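Manganese-dependent ADP-ribose/CDP-alcohol diphosphatase (PDB 2NXF) probably hydrolyses ADP-ribose and CDP-alcohols such as CDP-choline at a dinuclear metal centre in a calcineurin-like phosphoesterase fold. Local coordinates at residues L147-L152 with I225-P230; D89-W94 with Y132-S137; S124-D129 with E203-W208. All coordinates share one frame; numbering follows the deposited sequence.

Overall arrangement
After strands 6-11 and 54-57, the chain adds strand 89-92 at the edge of the six-stranded sheet. Contact 2 closes the loop from 89-94 to 132-137 and ties this sheet to strand 134-139 of the seven-stranded one. Segment 124-129 lies inside that loop. It pairs with strand 134-139 and also reaches forward to 203-208, so contact 3 crosses contact 2. It ties the edge of the second sheet to helix 203-219. Contact 1 opens at 147-152, after contact 2 has closed, and ends at 225-230. It crosses contact 3 and stands in series with contact 2. It joins the ends of neighbouring strands beside the metal centre. None of the three nests within another.

Contact 1: residues L147-L152 with I225-P230; sequences LDAYDL and IFSHLP. With ZN (zinc ion), chain C.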
loop_
_atom_site.group_PDB
_atom_site.type_symbol
_atom_site.label_atom_id
_atom_site.label_comp_id
_atom_site.label_asym_id
_atom_site.label_seq_id
_atom_site.Cartn_x
_atom_site.Cartn_y
_atom_site.Cartn_z
ATOM N N LEU A 147 0.582 -5.421 5.387
ATOM C CA LEU A 147 1.270 -4.736 6.481
ATOM C C LEU A 147 0.678 -3.365 6.747
ATOM O O LEU A 147 -0.000 -2.782 5.869
ATOM C CB LEU A 147 2.757 -4.569 6.140
ATOM C CG LEU A 147 3.577 -5.842 5.872
ATOM C CD1 LEU A 147 5.031 -5.463 5.594
ATOM C CD2 LEU A 147 3.446 -6.809 7.052
ATOM N N ASP A 148 0.951 -2.868 7.964
ATOM C CA ASP A 148 0.477 -1.593 8.470
ATOM C C ASP A 148 1.696 -0.641 8.556
ATOM O O ASP A 148 2.423 -0.612 9.562
ATOM C CB ASP A 148 -0.129 -1.833 9.872
ATOM C CG ASP A 148 -0.742 -0.579 10.499
ATOM O OD1 ASP A 148 -0.654 0.541 9.933
ATOM O OD2 ASP A 148 -1.333 -0.753 11.582
ATOM N N ALA A 149 1.900 0.135 7.493
ATOM C CA ALA A 149 3.079 0.992 7.407
ATOM C C ALA A 149 2.959 2.270 8.261
ATOM O O ALA A 149 3.917 3.060 8.311
ATOM C CB ALA A 149 3.356 1.371 5.942
ATOM N N TYR A 150 1.806 2.459 8.908
ATOM C CA TYR A 150 1.577 3.578 9.849
ATOM C C TYR A 150 1.408 3.111 11.296
ATOM O O TYR A 150 0.911 3.838 12.146
ATOM C CB TYR A 150 0.409 4.474 9.383
ATOM C CG TYR A 150 0.777 5.128 8.076
ATOM C CD1 TYR A 150 1.401 6.386 8.048
ATOM C CD2 TYR A 150 0.611 4.438 6.859
ATOM C CE1 TYR A 150 1.789 6.966 6.849
ATOM C CE2 TYR A 150 1.000 5.007 5.657
ATOM C CZ TYR A 150 1.605 6.262 5.657
ATOM O OH TYR A 150 2.001 6.860 4.477
ATOM N N ASP A 151 1.861 1.887 11.549
ATOM C CA ASP A 151 1.924 1.321 12.891
ATOM C C ASP A 151 2.718 2.286 13.787
ATOM O O ASP A 151 2.253 2.706 14.854
ATOM C CB ASP A 151 2.601 -0.049 12.735
ATOM C CG ASP A 151 2.815 -0.782 14.032
ATOM O OD1 ASP A 151 2.384 -0.339 15.118
ATOM O OD2 ASP A 151 3.452 -1.854 13.919
ATOM N N LEU A 152 3.920 2.640 13.340
ATOM C CA LEU A 152 4.611 3.777 13.937
ATOM C C LEU A 152 4.321 4.976 13.051
ATOM O O LEU A 152 4.733 5.002 11.904
ATOM C CB LEU A 152 6.119 3.506 14.019
ATOM C CG LEU A 152 6.539 2.289 14.848
ATOM C CD1 LEU A 152 8.058 2.241 14.869
ATOM C CD2 LEU A 152 5.978 2.346 16.265
ATOM N N ILE A 225 3.774 -9.683 -0.307
ATOM C CA ILE A 225 3.640 -8.759 0.818
ATOM C C ILE A 225 3.177 -7.422 0.287
ATOM O O ILE A 225 3.709 -6.946 -0.729
ATOM C CB ILE A 225 4.986 -8.626 1.547
ATOM C CG1 ILE A 225 5.441 -10.017 2.035
ATOM C CG2 ILE A 225 4.889 -7.656 2.755
ATOM C CD1 ILE A 225 6.878 -10.025 2.494
ATOM N N PHE A 226 2.193 -6.830 0.962
ATOM C CA PHE A 226 1.558 -5.600 0.489
ATOM C C PHE A 226 1.676 -4.558 1.585
ATOM O O PHE A 226 1.431 -4.861 2.760
ATOM C CB PHE A 226 0.076 -5.841 0.195
ATOM C CG PHE A 226 -0.170 -6.875 -0.871
ATOM C CD1 PHE A 226 -0.287 -6.513 -2.201
ATOM C CD2 PHE A 226 -0.263 -8.239 -0.532
ATOM C CE1 PHE A 226 -0.520 -7.487 -3.186
ATOM C CE2 PHE A 226 -0.487 -9.204 -1.523
ATOM C CZ PHE A 226 -0.615 -8.826 -2.840
ATOM N N SER A 227 2.056 -3.341 1.211
ATOM C CA SER A 227 2.258 -2.264 2.189
ATOM C C SER A 227 1.913 -0.947 1.502
ATOM O O SER A 227 2.173 -0.811 0.313
ATOM C CB SER A 227 3.731 -2.270 2.605
ATOM O OG SER A 227 4.110 -1.076 3.293
ATOM N N HIS A 228 1.371 0.048 2.217
ATOM C CA HIS A 228 1.151 1.302 1.485
ATOM C C HIS A 228 2.517 1.856 1.058
ATOM O O HIS A 228 2.665 2.371 -0.064
ATOM C CB HIS A 228 0.436 2.361 2.325
ATOM C CG HIS A 228 0.113 3.586 1.547
ATOM N ND1 HIS A 228 -0.703 3.557 0.432
ATOM C CD2 HIS A 228 0.522 4.867 1.693
ATOM C CE1 HIS A 228 -0.800 4.784 -0.061
ATOM N NE2 HIS A 228 -0.065 5.595 0.684
ATOM N N LEU A 229 3.496 1.744 1.949
ATOM C CA LEU A 229 4.817 2.329 1.722
ATOM C C LEU A 229 5.829 1.342 1.164
ATOM O O LEU A 229 5.946 0.201 1.652
ATOM C CB LEU A 229 5.403 2.878 3.043
ATOM C CG LEU A 229 4.619 4.020 3.706
ATOM C CD1 LEU A 229 5.316 4.449 5.023
ATOM C CD2 LEU A 229 4.451 5.181 2.772
ATOM N N PRO A 230 6.600 1.786 0.160
ATOM C CA PRO A 230 7.730 0.987 -0.340
ATOM C C PRO A 230 8.878 0.951 0.675
ATOM O O PRO A 230 8.975 1.829 1.553
ATOM C CB PRO A 230 8.164 1.741 -1.606
ATOM C CG PRO A 230 7.744 3.157 -1.375
ATOM C CD PRO A 230 6.438 3.042 -0.595
HETATM ZN ZN ZN C . 0.187 7.764 0.346
HETATM O O HOH W 1 0.270 -0.135 5.017
HETATM O O HOH W 2 0.640 8.400 -1.657
#
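Leu147 and Phe226 join the two backbones: the parts 147-150 and 225-229 run in nearly the same direction, 18° apart, and Leu147 N donates to Phe226 O at 2.8 Å. Beside this bond, Leu147 CD1 packs on Ile225 CG2 at 3.6 Å, and the two side chains cross obliquely. Phe261 of strand 258-263 touches both.

Past this point the backbones separate, and a water fills in. It accepts from Ala149 N and His228 N, each 3.0 Å away, and also lies beside Leu147 O. Ala149 CB touches both Ser227 OG and Leu229 CG, 3.7 Å from the latter. Ser227 OG stands anti to its backbone N (chi1 166°). From there it donates to Leu229 O at 2.8 Å, on a lone pair in the carbonyl plane, and so ties the backbone together across His228.

The site lies where the parallel strands 142-146 and 222-227 end. In calcineurin-like phosphoesterases, metal ligands are carried on loops at such strand ends. Here His228 lies at the C-terminal side of strand 222-227, and its NE2 binds a zinc ion at 2.2 Å. Asp60, Asn96, His265 and a water bind the same zinc ion. The other ring nitrogen, ND1, is hydrogen-bonded to Leu58 O; together with the zinc bond at NE2, this fixes the rotation of the imidazole.

Tyr150 comes in beside this ligand. Its OH lies at the edge of the His228 ring, near CD2, and 3.4 Å from Leu229 CD2. The Tyr150 and Leu229 side chains cross at about a right angle. The hydroxyl itself is hydrogen-bonded to Phe197 O. A type I turn from Asp148 to Asp151 brings Tyr150 here, and an Asx turn strengthens it: Tyr150 N donates to Asp148 OD1 from above the carboxylate plane.

Contact 2: residues D89-W94 with Y132-S137; sequences DVHHVW and YAYEFS
Trp94 and Tyr132 stack face to face between the two sheets of the beta sandwich of this metallophosphoesterase fold. Strand 89-92 edges one sheet and strand 134-139 belongs to the other. Here the strands run roughly antiparallel. The axes of the short segments 89-92 and 134-137 come no closer than 10.8 Å, so the gap is bridged by side chains, one of which reaches a backbone carbonyl.

The Tyr132 ring lies over the six-membered ring of Trp94, with centroids 3.6 Å apart and planes at 6°. Tyr132 CD2 sits over the indole centre, 3.3 Å from Trp94 CD2. Tyr132 CB also meets this face, as a CH-pi contact. Tyr132 CG is anti to its backbone N; from there the ring lies against Trp94 and its OH reaches His92 O. This OH donates to His92 O at 2.9 Å, in the carbonyl plane, and is also bonded to Ser114 OG. Trp94 NE1 is hydrogen-bonded to Leu112 O, which helps fix the rotation of the indole. An alanine in place of Trp94 would probably leave one face of Tyr132 without its stacking partner and Leu112 O without the indole N-H.

Tyr134 and Phe136 share one pose. In each, CG lies between the backbone N and the carbonyl carbon (chi1 near 65°), and both rings meet His91. Tyr134 OH reaches the edge of the imidazole in plane and is hydrogen-bonded to His91 ND1 at 2.7 Å; it is bonded to Ser114 OG as well. Phe136 meets His91 tip to tip as an offset stack, planes at 19°. Its CZ lies over the rim of one imidazole face, 3.4 Å from His91 NE2.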
loop_
_atom_site.group_PDB
_atom_site.type_symbol
_atom_site.label_atom_id
_atom_site.label_comp_id
_atom_site.label_asym_id
_atom_site.label_seq_id
_atom_site.Cartn_x
_atom_site.Cartn_y
_atom_site.Cartn_z
ATOM N N ASP A 89 -13.912 -10.689 -3.051
ATOM C CA ASP A 89 -13.243 -10.108 -1.893
ATOM C C ASP A 89 -12.278 -9.025 -2.338
ATOM O O ASP A 89 -11.499 -9.237 -3.272
ATOM C CB ASP A 89 -12.427 -11.166 -1.139
ATOM C CG ASP A 89 -13.283 -12.146 -0.356
ATOM O OD1 ASP A 89 -14.507 -11.924 -0.184
ATOM O OD2 ASP A 89 -12.709 -13.168 0.097
ATOM N N VAL A 90 -12.315 -7.884 -1.650
ATOM C CA VAL A 90 -11.327 -6.829 -1.856
ATOM C C VAL A 90 -10.541 -6.662 -0.559
ATOM O O VAL A 90 -11.116 -6.603 0.540
ATOM C CB VAL A 90 -11.991 -5.481 -2.254
ATOM C CG1 VAL A 90 -10.935 -4.410 -2.480
ATOM C CG2 VAL A 90 -12.844 -5.671 -3.530
ATOM N N HIS A 91 -9.223 -6.617 -0.690
ATOM C CA HIS A 91 -8.343 -6.454 0.470
ATOM C C HIS A 91 -7.817 -5.033 0.458
ATOM O O HIS A 91 -7.320 -4.554 -0.569
ATOM C CB HIS A 91 -7.218 -7.481 0.432
ATOM C CG HIS A 91 -7.719 -8.878 0.582
ATOM N ND1 HIS A 91 -7.975 -9.443 1.816
ATOM C CD2 HIS A 91 -8.117 -9.784 -0.343
ATOM C CE1 HIS A 91 -8.469 -10.657 1.642
ATOM N NE2 HIS A 91 -8.558 -10.889 0.344
ATOM N N HIS A 92 -7.981 -4.358 1.591
ATOM C CA HIS A 92 -7.701 -2.931 1.691
ATOM C C HIS A 92 -6.479 -2.701 2.566
ATOM O O HIS A 92 -6.471 -3.097 3.739
ATOM C CB HIS A 92 -8.890 -2.194 2.327
ATOM C CG HIS A 92 -10.182 -2.403 1.601
ATOM N ND1 HIS A 92 -10.474 -1.793 0.402
ATOM C CD2 HIS A 92 -11.260 -3.158 1.916
ATOM C CE1 HIS A 92 -11.680 -2.172 0.005
ATOM N NE2 HIS A 92 -12.174 -3.007 0.899
ATOM N N VAL A 93 -5.473 -2.054 1.981
ATOM C CA VAL A 93 -4.294 -1.583 2.698
ATOM C C VAL A 93 -4.586 -0.166 3.176
ATOM O O VAL A 93 -5.152 0.624 2.423
ATOM C CB VAL A 93 -3.060 -1.619 1.736
ATOM C CG1 VAL A 93 -1.828 -0.995 2.398
ATOM C CG2 VAL A 93 -2.765 -3.037 1.314
ATOM N N TRP A 94 -4.219 0.157 4.419
ATOM C CA TRP A 94 -4.416 1.533 4.921
ATOM C C TRP A 94 -3.169 2.388 4.689
ATOM O O TRP A 94 -2.052 2.018 5.093
ATOM C CB TRP A 94 -4.824 1.583 6.398
ATOM C CG TRP A 94 -6.080 0.837 6.713
ATOM C CD1 TRP A 94 -7.000 0.337 5.825
ATOM C CD2 TRP A 94 -6.573 0.538 8.018
ATOM N NE1 TRP A 94 -8.019 -0.286 6.510
ATOM C CE2 TRP A 94 -7.780 -0.194 7.854
ATOM C CE3 TRP A 94 -6.098 0.785 9.311
ATOM C CZ2 TRP A 94 -8.526 -0.671 8.945
ATOM C CZ3 TRP A 94 -6.839 0.308 10.402
ATOM C CH2 TRP A 94 -8.043 -0.411 10.205
ATOM N N TYR A 132 -2.978 -3.020 12.086
ATOM C CA TYR A 132 -3.826 -3.492 10.997
ATOM C C TYR A 132 -2.953 -4.249 9.995
ATOM O O TYR A 132 -2.522 -3.716 8.967
ATOM C CB TYR A 132 -4.575 -2.324 10.326
ATOM C CG TYR A 132 -5.442 -2.816 9.194
ATOM C CD1 TYR A 132 -6.552 -3.624 9.442
ATOM C CD2 TYR A 132 -5.142 -2.464 7.863
ATOM C CE1 TYR A 132 -7.340 -4.125 8.380
ATOM C CE2 TYR A 132 -5.927 -2.932 6.808
ATOM C CZ TYR A 132 -7.010 -3.748 7.064
ATOM O OH TYR A 132 -7.780 -4.222 6.029
ATOM N N ALA A 133 -2.676 -5.502 10.336
ATOM C CA ALA A 133 -1.858 -6.373 9.518
ATOM C C ALA A 133 -2.430 -7.757 9.642
ATOM O O ALA A 133 -2.881 -8.179 10.733
ATOM C CB ALA A 133 -0.416 -6.370 10.021
ATOM N N TYR A 134 -2.398 -8.481 8.528
ATOM C CA TYR A 134 -2.936 -9.843 8.529
ATOM C C TYR A 134 -2.366 -10.643 7.395
ATOM O O TYR A 134 -1.777 -10.079 6.484
ATOM C CB TYR A 134 -4.461 -9.847 8.489
ATOM C CG TYR A 134 -5.133 -9.295 7.229
ATOM C CD1 TYR A 134 -5.609 -10.169 6.239
ATOM C CD2 TYR A 134 -5.341 -7.914 7.056
ATOM C CE1 TYR A 134 -6.273 -9.704 5.109
ATOM C CE2 TYR A 134 -6.012 -7.439 5.902
ATOM C CZ TYR A 134 -6.466 -8.339 4.944
ATOM O OH TYR A 134 -7.145 -7.895 3.815
ATOM N N GLU A 135 -2.514 -11.963 7.492
ATOM C CA GLU A 135 -1.991 -12.849 6.465
ATOM C C GLU A 135 -2.965 -13.992 6.263
ATOM O O GLU A 135 -3.666 -14.389 7.198
ATOM C CB GLU A 135 -0.586 -13.360 6.842
ATOM C CG GLU A 135 -0.471 -13.995 8.239
ATOM C CD GLU A 135 -0.604 -15.504 8.260
ATOM O OE1 GLU A 135 -0.518 -16.083 9.384
ATOM O OE2 GLU A 135 -0.817 -16.120 7.177
ATOM N N PHE A 136 -3.007 -14.496 5.031
ATOM C CA PHE A 136 -3.875 -15.615 4.690
ATOM C C PHE A 136 -3.341 -16.305 3.458
ATOM O O PHE A 136 -2.529 -15.717 2.705
ATOM C CB PHE A 136 -5.304 -15.097 4.442
ATOM C CG PHE A 136 -5.424 -14.166 3.259
ATOM C CD1 PHE A 136 -5.924 -14.626 2.039
ATOM C CD2 PHE A 136 -5.075 -12.819 3.375
ATOM C CE1 PHE A 136 -6.038 -13.749 0.955
ATOM C CE2 PHE A 136 -5.192 -11.948 2.294
ATOM C CZ PHE A 136 -5.666 -12.426 1.087
ATOM N N SER A 137 -3.813 -17.534 3.226
ATOM C CA SER A 137 -3.449 -18.227 2.013
ATOM C C SER A 137 -4.640 -18.256 1.054
ATOM O O SER A 137 -5.627 -18.915 1.339
ATOM C CB SER A 137 -2.978 -19.645 2.331
ATOM O OG SER A 137 -2.718 -20.341 1.127
#

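Contact 3: residues S124-D129 with E203-W208; sequences SDLIGD and EQQLQW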
loop_
_atom_site.group_PDB
_atom_site.type_symbol
_atom_site.label_atom_id
_atom_site.label_comp_id
_atom_site.label_asym_id
_atom_site.label_seq_id
_atom_site.Cartn_x
_atom_site.Cartn_y
_atom_site.Cartn_z
ATOM N N SER A 124 -3.544 -15.380 10.296
ATOM C CA SER A 124 -3.396 -14.723 11.591
ATOM C C SER A 124 -3.507 -13.225 11.332
ATOM O O SER A 124 -3.410 -12.757 10.182
ATOM C CB SER A 124 -2.035 -15.050 12.232
ATOM O OG SER A 124 -0.952 -14.494 11.489
ATOM N N ASP A 125 -3.701 -12.458 12.395
ATOM C CA ASP A 125 -3.732 -11.011 12.238
ATOM C C ASP A 125 -3.277 -10.354 13.529
ATOM O O ASP A 125 -3.214 -11.007 14.580
ATOM C CB ASP A 125 -5.141 -10.529 11.827
ATOM C CG ASP A 125 -6.180 -10.704 12.932
ATOM O OD1 ASP A 125 -6.095 -10.011 13.967
ATOM O OD2 ASP A 125 -7.096 -11.546 12.771
ATOM N N LEU A 126 -3.003 -9.059 13.452
ATOM C CA LEU A 126 -2.539 -8.308 14.613
ATOM C C LEU A 126 -3.571 -7.307 15.140
ATOM O O LEU A 126 -3.222 -6.390 15.890
ATOM C CB LEU A 126 -1.252 -7.580 14.263
ATOM C CG LEU A 126 -0.100 -8.485 13.809
ATOM C CD1 LEU A 126 1.152 -7.654 13.606
ATOM C CD2 LEU A 126 0.172 -9.589 14.826
ATOM N N ILE A 127 -4.828 -7.480 14.742
ATOM C CA ILE A 127 -5.894 -6.532 15.128
ATOM C C ILE A 127 -6.015 -6.425 16.651
ATOM O O ILE A 127 -6.213 -5.332 17.201
ATOM C CB ILE A 127 -7.281 -6.933 14.534
ATOM C CG1 ILE A 127 -7.253 -7.004 13.001
ATOM C CG2 ILE A 127 -8.377 -5.957 14.977
ATOM C CD1 ILE A 127 -6.742 -5.813 12.346
ATOM N N GLY A 128 -5.873 -7.566 17.332
ATOM C CA GLY A 128 -5.984 -7.611 18.802
ATOM C C GLY A 128 -4.868 -6.827 19.483
ATOM O O GLY A 128 -4.980 -6.458 20.663
ATOM N N ASP A 129 -3.803 -6.582 18.725
ATOM C CA ASP A 129 -2.635 -5.825 19.156
ATOM C C ASP A 129 -2.665 -4.380 18.644
ATOM O O ASP A 129 -1.658 -3.667 18.739
ATOM C CB ASP A 129 -1.373 -6.529 18.644
ATOM C CG ASP A 129 -1.323 -7.998 19.066
ATOM O OD1 ASP A 129 -1.267 -8.242 20.284
ATOM O OD2 ASP A 129 -1.374 -8.891 18.187
ATOM N N GLU A 203 8.471 -3.103 16.132
ATOM C CA GLU A 203 9.206 -4.320 16.395
ATOM C C GLU A 203 8.219 -5.502 16.476
ATOM O O GLU A 203 8.497 -6.605 15.975
ATOM C CB GLU A 203 10.021 -4.163 17.688
ATOM C CG GLU A 203 10.742 -5.401 18.124
ATOM C CD GLU A 203 11.385 -5.209 19.485
ATOM O OE1 GLU A 203 10.647 -5.101 20.494
ATOM O OE2 GLU A 203 12.631 -5.164 19.552
ATOM N N GLN A 204 7.059 -5.267 17.100
ATOM C CA GLN A 204 6.063 -6.331 17.234
ATOM C C GLN A 204 5.600 -6.793 15.851
ATOM O O GLN A 204 5.492 -8.017 15.571
ATOM C CB GLN A 204 4.873 -5.862 18.073
ATOM C CG GLN A 204 3.781 -6.923 18.204
ATOM C CD GLN A 204 2.662 -6.519 19.153
ATOM O OE1 GLN A 204 2.517 -5.349 19.525
ATOM N NE2 GLN A 204 1.868 -7.491 19.548
ATOM N N GLN A 205 5.337 -5.816 14.971
ATOM C CA GLN A 205 4.899 -6.153 13.611
ATOM C C GLN A 205 6.002 -6.873 12.823
ATOM O O GLN A 205 5.732 -7.835 12.094
ATOM C CB GLN A 205 4.408 -4.919 12.850
ATOM C CG GLN A 205 3.768 -5.307 11.492
ATOM C CD GLN A 205 3.236 -4.153 10.675
ATOM O OE1 GLN A 205 2.759 -4.371 9.558
ATOM N NE2 GLN A 205 3.297 -2.920 11.221
ATOM N N LEU A 206 7.242 -6.408 12.952
ATOM C CA LEU A 206 8.349 -7.052 12.216
ATOM C C LEU A 206 8.614 -8.473 12.695
ATOM O O LEU A 206 8.965 -9.354 11.893
ATOM C CB LEU A 206 9.643 -6.240 12.344
ATOM C CG LEU A 206 9.577 -4.875 11.659
ATOM C CD1 LEU A 206 10.745 -3.997 12.200
ATOM C CD2 LEU A 206 9.636 -4.994 10.164
ATOM N N GLN A 207 8.487 -8.693 14.006
ATOM C CA GLN A 207 8.683 -10.025 14.587
ATOM C C GLN A 207 7.627 -10.986 14.039
ATOM O O GLN A 207 7.925 -12.143 13.721
ATOM C CB GLN A 207 8.667 -9.950 16.119
ATOM C CG GLN A 207 9.976 -9.356 16.666
ATOM C CD GLN A 207 10.026 -9.218 18.184
ATOM O OE1 GLN A 207 8.991 -9.087 18.851
ATOM N NE2 GLN A 207 11.237 -9.226 18.736
ATOM N N TRP A 208 6.397 -10.496 13.899
ATOM C CA TRP A 208 5.335 -11.311 13.317
ATOM C C TRP A 208 5.581 -11.606 11.823
ATOM O O TRP A 208 5.467 -12.752 11.382
ATOM C CB TRP A 208 3.979 -10.631 13.541
ATOM C CG TRP A 208 2.806 -11.168 12.750
ATOM C CD1 TRP A 208 1.988 -12.233 13.071
ATOM C CD2 TRP A 208 2.279 -10.616 11.536
ATOM N NE1 TRP A 208 1.003 -12.381 12.114
ATOM C CE2 TRP A 208 1.158 -11.400 11.165
ATOM C CE3 TRP A 208 2.652 -9.534 10.724
ATOM C CZ2 TRP A 208 0.418 -11.144 10.015
ATOM C CZ3 TRP A 208 1.907 -9.272 9.565
ATOM C CH2 TRP A 208 0.801 -10.073 9.230
HETATM O O HOH W 3 0.153 -4.129 20.952
#
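Leu126 and Trp208 form the tight part of this contact, where the loop after edge strand 124-125 meets the first turns of helix 203-219. Leu126 lies across one face of the indole. Its CG stands over the centre of the ring system. The CD2 methyl makes a CH-pi contact with the five-membered ring, 3.7 Å from the centroid and 15° off the normal. CD1 lies by the CD2-CE3 side of the ring, 3.8 Å from Trp208 CE3, and reaches the helix backbone at Gln205 CA. Trp208 CG is anti to its backbone N (chi1 167°), and the indole beyond it meets the strand side.

At the ring edge Trp208 NE1 donates to Ser124 OG at 2.9 Å, close to the indole plane. Ser124 OG is also hydrogen-bonded to Glu135 OE1 of the neighbouring strand. The loop has its own bracing. Ile127 N donates to Asp125 OD1 at 2.9 Å, on the anti lone pair, in an Asx turn. Gln205, beside Leu126, turns its amide inward: OE1 is bonded to Asp148 N and NE2 to Asp151 OD2.

The other end is loose and exposed. Gln204, fully extended, crosses Asp129 at about a right angle. Its NE2 lies 3.3 Å from Asp129 OD1, with amide and carboxylate planes 56° apart. A water spans the gap and donates to both Asp129 O and Gln204 OE1, 3.0 Å from the latter. Leu126, Asp129, Gln204 and Trp208 all touch a crystal neighbour.

The chemistry is thus uneven. Ser124 OG accepts the indole N-H and so probably gives its own proton to Glu135, a chain of two hydrogen bonds that would hold the ring edge while Leu126 covers one face.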